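Serine acetyltransferase (Entamoeba histolytica, PDB 3Q1X) probably catalyses the transfer of an acetyl group to the hydroxyl of L-serine, giving O-acetylserine for cysteine biosynthesis. Local coordinates at residues M1-I5 / V89-E94; L38-R42 / Q131-V135; K95-I99 / R137-V141. All coordinates share one frame; numbering follows the deposited sequence.

Contact 1 (M1-I5 / V89-E94); sequences MDNYI and VMAILE
Tyr-4 and Met-90 form a Met-aromatic contact. Met-90 SD stands 4.8 Å from the centroid of the Tyr-4 ring and 53° off the ring normal, an oblique approach. Met-90 is bent at chi2 (-62°) and chi3 (-87°), which turns the thioether back and sets CE 3.7 Å from Tyr-4 CD2.

Polar atoms meet the tyrosine without any hydrogen bond between the segments. Met-90 O and Glu-94 N lie at the ring's edge, near its plane, the carbonyl 3.6 Å from Tyr-4 CE2; these two backbone atoms are hydrogen-bonded to each other within their helix. Tyr-4 OH reaches the backbone, 3.3 Å from Glu-94 CA.

Apolar packing accounts for the rest. The Met-1 and Val-89 side chains cross at about a right angle, Met-1 SD 3.9 Å from Val-89 CG1, while Met-1 CG is 3.8 Å from Met-90 SD. Ile-5 CG1 meets Leu-93 CD1 at 3.8 Å, and Leu-93 CB stands oblique to the Tyr-4 ring, 3.7 Å from Tyr-4 CE2.

The start of helix 2-18 is thereby laid on helix 82-113. Helix 59-79 adjoins both, through Thr-66 against Ile-5 and Val-69 against Val-89, and Ile-92 carries the packing on to helix 128-144.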
loop_
_atom_site.group_PDB
_atom_site.type_symbol
_atom_site.label_atom_id
_atom_site.label_comp_id
_atom_site.label_asym_id
_atom_site.label_seq_id
_atom_site.Cartn_x
_atom_site.Cartn_y
_atom_site.Cartn_z
ATOM N N MET A 1 -8.829 -36.405 4.590
ATOM C CA MET A 1 -9.154 -34.955 4.398
ATOM C C MET A 1 -10.025 -34.679 3.161
ATOM O O MET A 1 -10.857 -33.767 3.181
ATOM C CB MET A 1 -7.865 -34.125 4.356
ATOM C CG MET A 1 -8.060 -32.611 4.519
ATOM S SD MET A 1 -6.516 -31.685 4.728
ATOM C CE MET A 1 -5.441 -32.498 3.539
ATOM N N ASP A 2 -9.852 -35.460 2.092
ATOM C CA ASP A 2 -10.647 -35.258 0.875
ATOM C C ASP A 2 -12.149 -35.489 1.084
ATOM O O ASP A 2 -12.976 -34.815 0.464
ATOM C CB ASP A 2 -10.128 -36.119 -0.279
ATOM C CG ASP A 2 -8.736 -35.702 -0.740
ATOM O OD1 ASP A 2 -8.576 -34.583 -1.289
ATOM O OD2 ASP A 2 -7.801 -36.507 -0.567
ATOM N N ASN A 3 -12.494 -36.429 1.965
ATOM C CA ASN A 3 -13.898 -36.706 2.271
ATOM C C ASN A 3 -14.532 -35.583 3.085
ATOM O O ASN A 3 -15.699 -35.247 2.872
ATOM C CB ASN A 3 -14.056 -38.066 2.958
ATOM C CG ASN A 3 -13.652 -39.231 2.056
ATOM O OD1 ASN A 3 -13.682 -39.121 0.833
ATOM N ND2 ASN A 3 -13.272 -40.353 2.663
ATOM N N TYR A 4 -13.750 -34.995 3.995
ATOM C CA TYR A 4 -14.187 -33.823 4.759
ATOM C C TYR A 4 -14.338 -32.607 3.840
ATOM O O TYR A 4 -15.276 -31.835 3.992
ATOM C CB TYR A 4 -13.221 -33.526 5.923
ATOM C CG TYR A 4 -13.794 -32.621 7.004
ATOM C CD1 TYR A 4 -14.966 -32.965 7.682
ATOM C CD2 TYR A 4 -13.158 -31.425 7.356
ATOM C CE1 TYR A 4 -15.497 -32.141 8.674
ATOM C CE2 TYR A 4 -13.689 -30.591 8.367
ATOM C CZ TYR A 4 -14.861 -30.959 9.007
ATOM O OH TYR A 4 -15.402 -30.169 9.997
ATOM N N ILE A 5 -13.427 -32.463 2.880
ATOM C CA ILE A 5 -13.508 -31.401 1.866
ATOM C C ILE A 5 -14.798 -31.530 1.071
ATOM O O ILE A 5 -15.528 -30.550 0.923
ATOM C CB ILE A 5 -12.288 -31.400 0.897
ATOM C CG1 ILE A 5 -11.042 -30.877 1.613
ATOM C CG2 ILE A 5 -12.571 -30.550 -0.349
ATOM C CD1 ILE A 5 -9.731 -31.159 0.894
ATOM N N VAL A 89 -5.689 -27.314 9.298
ATOM C CA VAL A 89 -6.468 -27.213 8.063
ATOM C C VAL A 89 -7.838 -27.873 8.214
ATOM O O VAL A 89 -8.818 -27.432 7.608
ATOM C CB VAL A 89 -5.702 -27.783 6.849
ATOM C CG1 VAL A 89 -6.593 -27.864 5.630
ATOM C CG2 VAL A 89 -4.498 -26.904 6.536
ATOM N N MET A 90 -7.898 -28.925 9.023
ATOM C CA MET A 90 -9.188 -29.516 9.380
ATOM C C MET A 90 -10.042 -28.500 10.146
ATOM O O MET A 90 -11.245 -28.412 9.911
ATOM C CB MET A 90 -9.014 -30.818 10.173
ATOM C CG MET A 90 -8.511 -32.007 9.332
ATOM S SD MET A 90 -9.571 -32.555 7.977
ATOM C CE MET A 90 -10.637 -33.712 8.821
ATOM N N ALA A 91 -9.400 -27.714 11.016
ATOM C CA ALA A 91 -10.056 -26.621 11.746
ATOM C C ALA A 91 -10.561 -25.497 10.846
ATOM O O ALA A 91 -11.660 -24.974 11.057
ATOM C CB ALA A 91 -9.145 -26.066 12.791
ATOM N N ILE A 92 -9.763 -25.106 9.855
ATOM C CA ILE A 92 -10.229 -24.151 8.843
ATOM C C ILE A 92 -11.471 -24.693 8.118
ATOM O O ILE A 92 -12.519 -24.036 8.072
ATOM C CB ILE A 92 -9.134 -23.810 7.793
ATOM C CG1 ILE A 92 -7.981 -23.043 8.434
ATOM C CG2 ILE A 92 -9.714 -22.965 6.670
ATOM C CD1 ILE A 92 -6.692 -23.071 7.626
ATOM N N LEU A 93 -11.343 -25.897 7.562
ATOM C CA LEU A 93 -12.456 -26.538 6.865
ATOM C C LEU A 93 -13.731 -26.543 7.713
ATOM O O LEU A 93 -14.798 -26.125 7.236
ATOM C CB LEU A 93 -12.071 -27.954 6.407
ATOM C CG LEU A 93 -11.189 -28.045 5.155
ATOM C CD1 LEU A 93 -10.537 -29.415 5.053
ATOM C CD2 LEU A 93 -11.975 -27.713 3.881
ATOM N N GLU A 94 -13.603 -26.978 8.967
ATOM C CA GLU A 94 -14.702 -26.964 9.941
ATOM C C GLU A 94 -15.433 -25.623 10.020
ATOM O O GLU A 94 -16.665 -25.590 10.030
ATOM C CB GLU A 94 -14.178 -27.337 11.325
ATOM C CG GLU A 94 -15.271 -27.570 12.359
ATOM C CD GLU A 94 -14.733 -27.699 13.777
ATOM O OE1 GLU A 94 -13.508 -27.905 13.958
ATOM O OE2 GLU A 94 -15.541 -27.597 14.723
#

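Contact 2 (L38-R42 / Q131-V135); sequences LQKLR and QAVIV
Gln-131 OE1 lies at the guanidinium edge of Arg-42, the guanidinium and amide planes being 71° apart, and accepts a nearly straight hydrogen bond of 2.9 Å from Arg-42 NH1. Seen from the amide, the same donor stands above the carbonyl plane, 70° out of it, so the bond does not use an in-plane lone pair. The Gln-131 chain bends at chi2 (-52°), which presents OE1 to the arginine. Arg-42 CD also comes within 2.9 Å of Gln-131 OE1, a tight approach whose exact place is less sure. Two hydrogen bonds from Gln-131 NE2, to Ile-124 O and Tyr-127 O, probably hold the amide's rotation and with it the position of OE1.

Beside this polar pair the contact is aliphatic. Leu-38 CD1 reaches two oxygens of one residue, 3.5 Å from Gln-131 O and 3.6 Å from Gln-131 OE1, and also touches Val-135 CG2 at 3.8 Å. Its other branch, CD2, lies 3.8 Å from Gln-131 CB, so that both leucine branches line the base of the Gln-131 side chain. Leu-41 and Ile-134 slide past each other in opposite directions, with Leu-41 CB 3.7 Å from Ile-134 CG2.

Helix 150-162 backs Val-135 through Met-154, Met-155 and Val-158, while Leu-68 of helix 59-79 touches Leu-41. The two segment axes approach to 9.9 Å, and this near-perpendicular crossing of helices 36-45 and 128-144, with every touching residue buried, belongs to the core of the all-helical N-terminal domain of serine acetyltransferases.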
loop_
_atom_site.group_PDB
_atom_site.type_symbol
_atom_site.label_atom_id
_atom_site.label_comp_id
_atom_site.label_asym_id
_atom_site.label_seq_id
_atom_site.Cartn_x
_atom_site.Cartn_y
_atom_site.Cartn_z
ATOM N N LEU A 38 -6.389 -15.265 -1.266
ATOM C CA LEU A 38 -7.519 -14.442 -1.697
ATOM C C LEU A 38 -8.155 -14.954 -2.990
ATOM O O LEU A 38 -9.372 -15.055 -3.062
ATOM C CB LEU A 38 -7.116 -12.969 -1.852
ATOM C CG LEU A 38 -8.225 -11.946 -2.148
ATOM C CD1 LEU A 38 -9.302 -11.920 -1.048
ATOM C CD2 LEU A 38 -7.619 -10.557 -2.342
ATOM N N GLN A 39 -7.330 -15.292 -3.980
ATOM C CA GLN A 39 -7.804 -15.828 -5.264
ATOM C C GLN A 39 -8.741 -17.017 -5.042
ATOM O O GLN A 39 -9.853 -17.058 -5.577
ATOM C CB GLN A 39 -6.604 -16.226 -6.136
ATOM C CG GLN A 39 -6.952 -16.734 -7.533
ATOM C CD GLN A 39 -7.244 -15.624 -8.524
ATOM O OE1 GLN A 39 -7.237 -14.444 -8.180
ATOM N NE2 GLN A 39 -7.499 -16.001 -9.768
ATOM N N LYS A 40 -8.288 -17.957 -4.217
ATOM C CA LYS A 40 -9.034 -19.177 -3.923
ATOM C C LYS A 40 -10.285 -18.919 -3.091
ATOM O O LYS A 40 -11.356 -19.407 -3.429
ATOM C CB LYS A 40 -8.129 -20.234 -3.276
ATOM C CG LYS A 40 -7.112 -20.867 -4.238
ATOM C CD LYS A 40 -7.732 -21.094 -5.611
ATOM C CE LYS A 40 -6.787 -21.780 -6.579
ATOM N NZ LYS A 40 -7.227 -21.508 -7.976
ATOM N N LEU A 41 -10.156 -18.132 -2.024
ATOM C CA LEU A 41 -11.280 -17.888 -1.126
ATOM C C LEU A 41 -12.387 -17.071 -1.796
ATOM O O LEU A 41 -13.571 -17.271 -1.503
ATOM C CB LEU A 41 -10.824 -17.228 0.176
ATOM C CG LEU A 41 -10.046 -18.072 1.190
ATOM C CD1 LEU A 41 -9.326 -17.185 2.190
ATOM C CD2 LEU A 41 -10.967 -19.051 1.910
ATOM N N ARG A 42 -11.992 -16.172 -2.699
ATOM C CA ARG A 42 -12.955 -15.416 -3.517
ATOM C C ARG A 42 -13.865 -16.367 -4.318
ATOM O O ARG A 42 -15.084 -16.197 -4.333
ATOM C CB ARG A 42 -12.247 -14.375 -4.419
ATOM C CG ARG A 42 -11.540 -13.246 -3.624
ATOM C CD ARG A 42 -11.484 -11.839 -4.253
ATOM N NE ARG A 42 -10.661 -11.738 -5.452
ATOM C CZ ARG A 42 -10.104 -10.624 -5.949
ATOM N NH1 ARG A 42 -10.186 -9.432 -5.348
ATOM N NH2 ARG A 42 -9.420 -10.713 -7.071
ATOM N N GLN A 131 -11.732 -7.583 0.953
ATOM C CA GLN A 131 -10.697 -8.549 0.574
ATOM C C GLN A 131 -9.871 -8.956 1.791
ATOM O O GLN A 131 -9.575 -10.132 2.002
ATOM C CB GLN A 131 -9.786 -7.985 -0.520
ATOM C CG GLN A 131 -10.528 -7.336 -1.695
ATOM C CD GLN A 131 -11.586 -8.247 -2.299
ATOM O OE1 GLN A 131 -11.307 -9.406 -2.620
ATOM N NE2 GLN A 131 -12.806 -7.736 -2.450
ATOM N N ALA A 132 -9.545 -7.965 2.616
ATOM C CA ALA A 132 -8.758 -8.172 3.823
ATOM C C ALA A 132 -9.498 -9.076 4.811
ATOM O O ALA A 132 -8.927 -10.019 5.343
ATOM C CB ALA A 132 -8.463 -6.837 4.470
ATOM N N VAL A 133 -10.775 -8.780 5.042
ATOM C CA VAL A 133 -11.560 -9.535 6.019
ATOM C C VAL A 133 -11.772 -10.993 5.614
ATOM O O VAL A 133 -11.765 -11.858 6.483
ATOM C CB VAL A 133 -12.899 -8.826 6.419
ATOM C CG1 VAL A 133 -12.616 -7.492 7.098
ATOM C CG2 VAL A 133 -13.819 -8.656 5.254
ATOM N N ILE A 134 -11.927 -11.251 4.308
ATOM C CA ILE A 134 -12.003 -12.612 3.763
ATOM C C ILE A 134 -10.807 -13.450 4.196
ATOM O O ILE A 134 -10.956 -14.568 4.682
ATOM C CB ILE A 134 -12.054 -12.617 2.215
ATOM C CG1 ILE A 134 -13.388 -12.090 1.687
ATOM C CG2 ILE A 134 -11.809 -14.009 1.666
ATOM C CD1 ILE A 134 -13.433 -11.961 0.155
ATOM N N VAL A 135 -9.617 -12.895 3.994
ATOM C CA VAL A 135 -8.394 -13.598 4.324
ATOM C C VAL A 135 -8.213 -13.615 5.844
ATOM O O VAL A 135 -7.890 -14.653 6.410
ATOM C CB VAL A 135 -7.188 -13.008 3.573
ATOM C CG1 VAL A 135 -5.918 -13.720 3.956
ATOM C CG2 VAL A 135 -7.415 -13.075 2.047
#

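Contact 3 (K95-I99 / R137-V141)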
loop_
_atom_site.group_PDB
_atom_site.type_symbol
_atom_site.label_atom_id
_atom_site.label_comp_id
_atom_site.label_asym_id
_atom_site.label_seq_id
_atom_site.Cartn_x
_atom_site.Cartn_y
_atom_site.Cartn_z
ATOM N N LYS A 95 -14.664 -24.533 10.059
ATOM C CA LYS A 95 -15.209 -23.185 10.233
ATOM C C LYS A 95 -15.693 -22.503 8.952
ATOM O O LYS A 95 -16.291 -21.435 9.027
ATOM C CB LYS A 95 -14.164 -22.279 10.905
ATOM C CG LYS A 95 -13.869 -22.609 12.358
ATOM C CD LYS A 95 -14.873 -21.967 13.311
ATOM C CE LYS A 95 -14.641 -22.469 14.721
ATOM N NZ LYS A 95 -15.108 -23.878 14.894
ATOM N N LEU A 96 -15.443 -23.085 7.778
ATOM C CA LEU A 96 -15.756 -22.364 6.525
ATOM C C LEU A 96 -17.235 -21.986 6.343
ATOM O O LEU A 96 -17.528 -20.873 5.869
ATOM C CB LEU A 96 -15.201 -23.087 5.283
ATOM C CG LEU A 96 -13.675 -23.085 5.188
ATOM C CD1 LEU A 96 -13.217 -23.906 3.986
ATOM C CD2 LEU A 96 -13.116 -21.668 5.101
ATOM N N PRO A 97 -18.167 -22.880 6.718
ATOM C CA PRO A 97 -19.576 -22.451 6.647
ATOM C C PRO A 97 -19.903 -21.257 7.555
ATOM O O PRO A 97 -20.582 -20.327 7.103
ATOM C CB PRO A 97 -20.351 -23.704 7.075
ATOM C CG PRO A 97 -19.454 -24.827 6.696
ATOM C CD PRO A 97 -18.059 -24.327 6.987
ATOM N N SER A 98 -19.405 -21.258 8.793
ATOM C CA SER A 98 -19.692 -20.148 9.709
ATOM C C SER A 98 -19.038 -18.846 9.237
ATOM O O SER A 98 -19.632 -17.776 9.339
ATOM C CB SER A 98 -19.308 -20.472 11.161
ATOM O OG SER A 98 -17.921 -20.660 11.333
ATOM N N ILE A 99 -17.819 -18.947 8.715
ATOM C CA ILE A 99 -17.144 -17.801 8.107
ATOM C C ILE A 99 -17.951 -17.237 6.931
ATOM O O ILE A 99 -18.109 -16.022 6.811
ATOM C CB ILE A 99 -15.690 -18.154 7.700
ATOM C CG1 ILE A 99 -14.883 -18.499 8.960
ATOM C CG2 ILE A 99 -15.063 -17.009 6.899
ATOM C CD1 ILE A 99 -13.541 -19.144 8.700
ATOM N N ARG A 137 -10.402 -13.807 8.198
ATOM C CA ARG A 137 -11.268 -14.736 8.911
ATOM C C ARG A 137 -10.712 -16.156 8.860
ATOM O O ARG A 137 -10.881 -16.943 9.807
ATOM C CB ARG A 137 -12.716 -14.628 8.420
ATOM C CG ARG A 137 -13.335 -13.278 8.820
ATOM C CD ARG A 137 -14.849 -13.333 8.989
ATOM N NE ARG A 137 -15.410 -12.000 9.233
ATOM C CZ ARG A 137 -15.422 -11.397 10.420
ATOM N NH1 ARG A 137 -14.915 -12.009 11.494
ATOM N NH2 ARG A 137 -15.953 -10.191 10.538
ATOM N N ILE A 138 -10.003 -16.466 7.778
ATOM C CA ILE A 138 -9.323 -17.756 7.678
ATOM C C ILE A 138 -8.014 -17.760 8.476
ATOM O O ILE A 138 -7.776 -18.685 9.255
ATOM C CB ILE A 138 -9.154 -18.209 6.209
ATOM C CG1 ILE A 138 -10.477 -18.803 5.683
ATOM C CG2 ILE A 138 -8.022 -19.226 6.075
ATOM C CD1 ILE A 138 -11.564 -17.786 5.359
ATOM N N ALA A 139 -7.194 -16.717 8.313
ATOM C CA ALA A 139 -5.949 -16.573 9.084
ATOM C C ALA A 139 -6.166 -16.689 10.600
ATOM O O ALA A 139 -5.344 -17.279 11.321
ATOM C CB ALA A 139 -5.254 -15.267 8.739
ATOM N N HIS A 140 -7.272 -16.131 11.088
ATOM C CA HIS A 140 -7.618 -16.226 12.504
ATOM C C HIS A 140 -7.857 -17.663 12.987
ATOM O O HIS A 140 -7.489 -17.998 14.120
ATOM C CB HIS A 140 -8.812 -15.327 12.853
ATOM C CG HIS A 140 -9.112 -15.276 14.318
ATOM N ND1 HIS A 140 -8.225 -14.773 15.244
ATOM C CD2 HIS A 140 -10.195 -15.690 15.020
ATOM C CE1 HIS A 140 -8.749 -14.873 16.452
ATOM N NE2 HIS A 140 -9.948 -15.417 16.343
ATOM N N VAL A 141 -8.441 -18.514 12.138
ATOM C CA VAL A 141 -8.643 -19.934 12.510
ATOM C C VAL A 141 -7.296 -20.646 12.713
ATOM O O VAL A 141 -7.133 -21.435 13.649
ATOM C CB VAL A 141 -9.557 -20.693 11.512
ATOM C CG1 VAL A 141 -9.776 -22.127 11.967
ATOM C CG2 VAL A 141 -10.899 -20.001 11.400
#
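Arg-137 opens the second segment with its aliphatic base against Ile-99: the two side chains slide past each other in opposite directions, Arg-137 CB lying 3.7 Å from Ile-99 CG2. The other branch of the isoleucine reaches the backbone, with Ile-99 CD1 3.6 Å from Arg-137 O. From CG to NE the arginine chain is extended, which carries its guanidinium beyond the interface, where NH1 and NH2 are hydrogen-bonded to Ile-172 O and Lys-173 O and NE makes a salt bridge with Asp-106. All three nitrogens of this buried group are thus satisfied, and the carboxylate probably offsets its charge.

Ile-138 comes next and serves two partners. With chi2 at 75°, its CD1 turns off the extended path and meets Ile-99 CG2 at 3.9 Å, while its CG1 takes Leu-96 CD2 at the same distance of 3.9 Å. Phe-45 of helix 36-45 touches all three of these side chains.

A turn later Val-141 CG2 faces two residues of the first segment, 3.9 Å from Ile-99 CD1 and 4.0 Å from Lys-95 CB. The lysine chain then bends away from the interface.

Across from these residues the first segment is kinked: the nitrogens of Pro-97, which carries no hydrogen, and Ser-98 make no hydrogen bond to the preceding turn. Ser-98 OG donates a 2.9 Å hydrogen bond to Lys-95 O, which also accepts from Ile-99 N.

The segment axes come within 10.8 Å of each other at 145°, a roughly antiparallel helix pair with an apolar seam. Since Ile-172 belongs to strand 171-172, Arg-137 also joins this helical domain to the start of the left-handed beta helix built from hexapeptide repeats.

All three contacts lie in the helical part of the chain that precedes the beta-helix strands. Contact 3 is the link: it shares helix 82-113 with contact 1, their centres about 12 Å apart, and helix 128-144 with contact 2, their centres about 11 Å apart. Contacts 1 and 2 have centres about 18 Å apart and do not touch. Along the chain contact 1 closes before contact 3 opens, whereas the segments of contact 2 alternate with those of both others. Packing is continuous through contact 3, with Ala-91 O 3.5 Å from Val-141 CG1 and Leu-41 CD2 3.7 Å from Ile-138 CD1. Helices distant in sequence are thus interlocked into one domain.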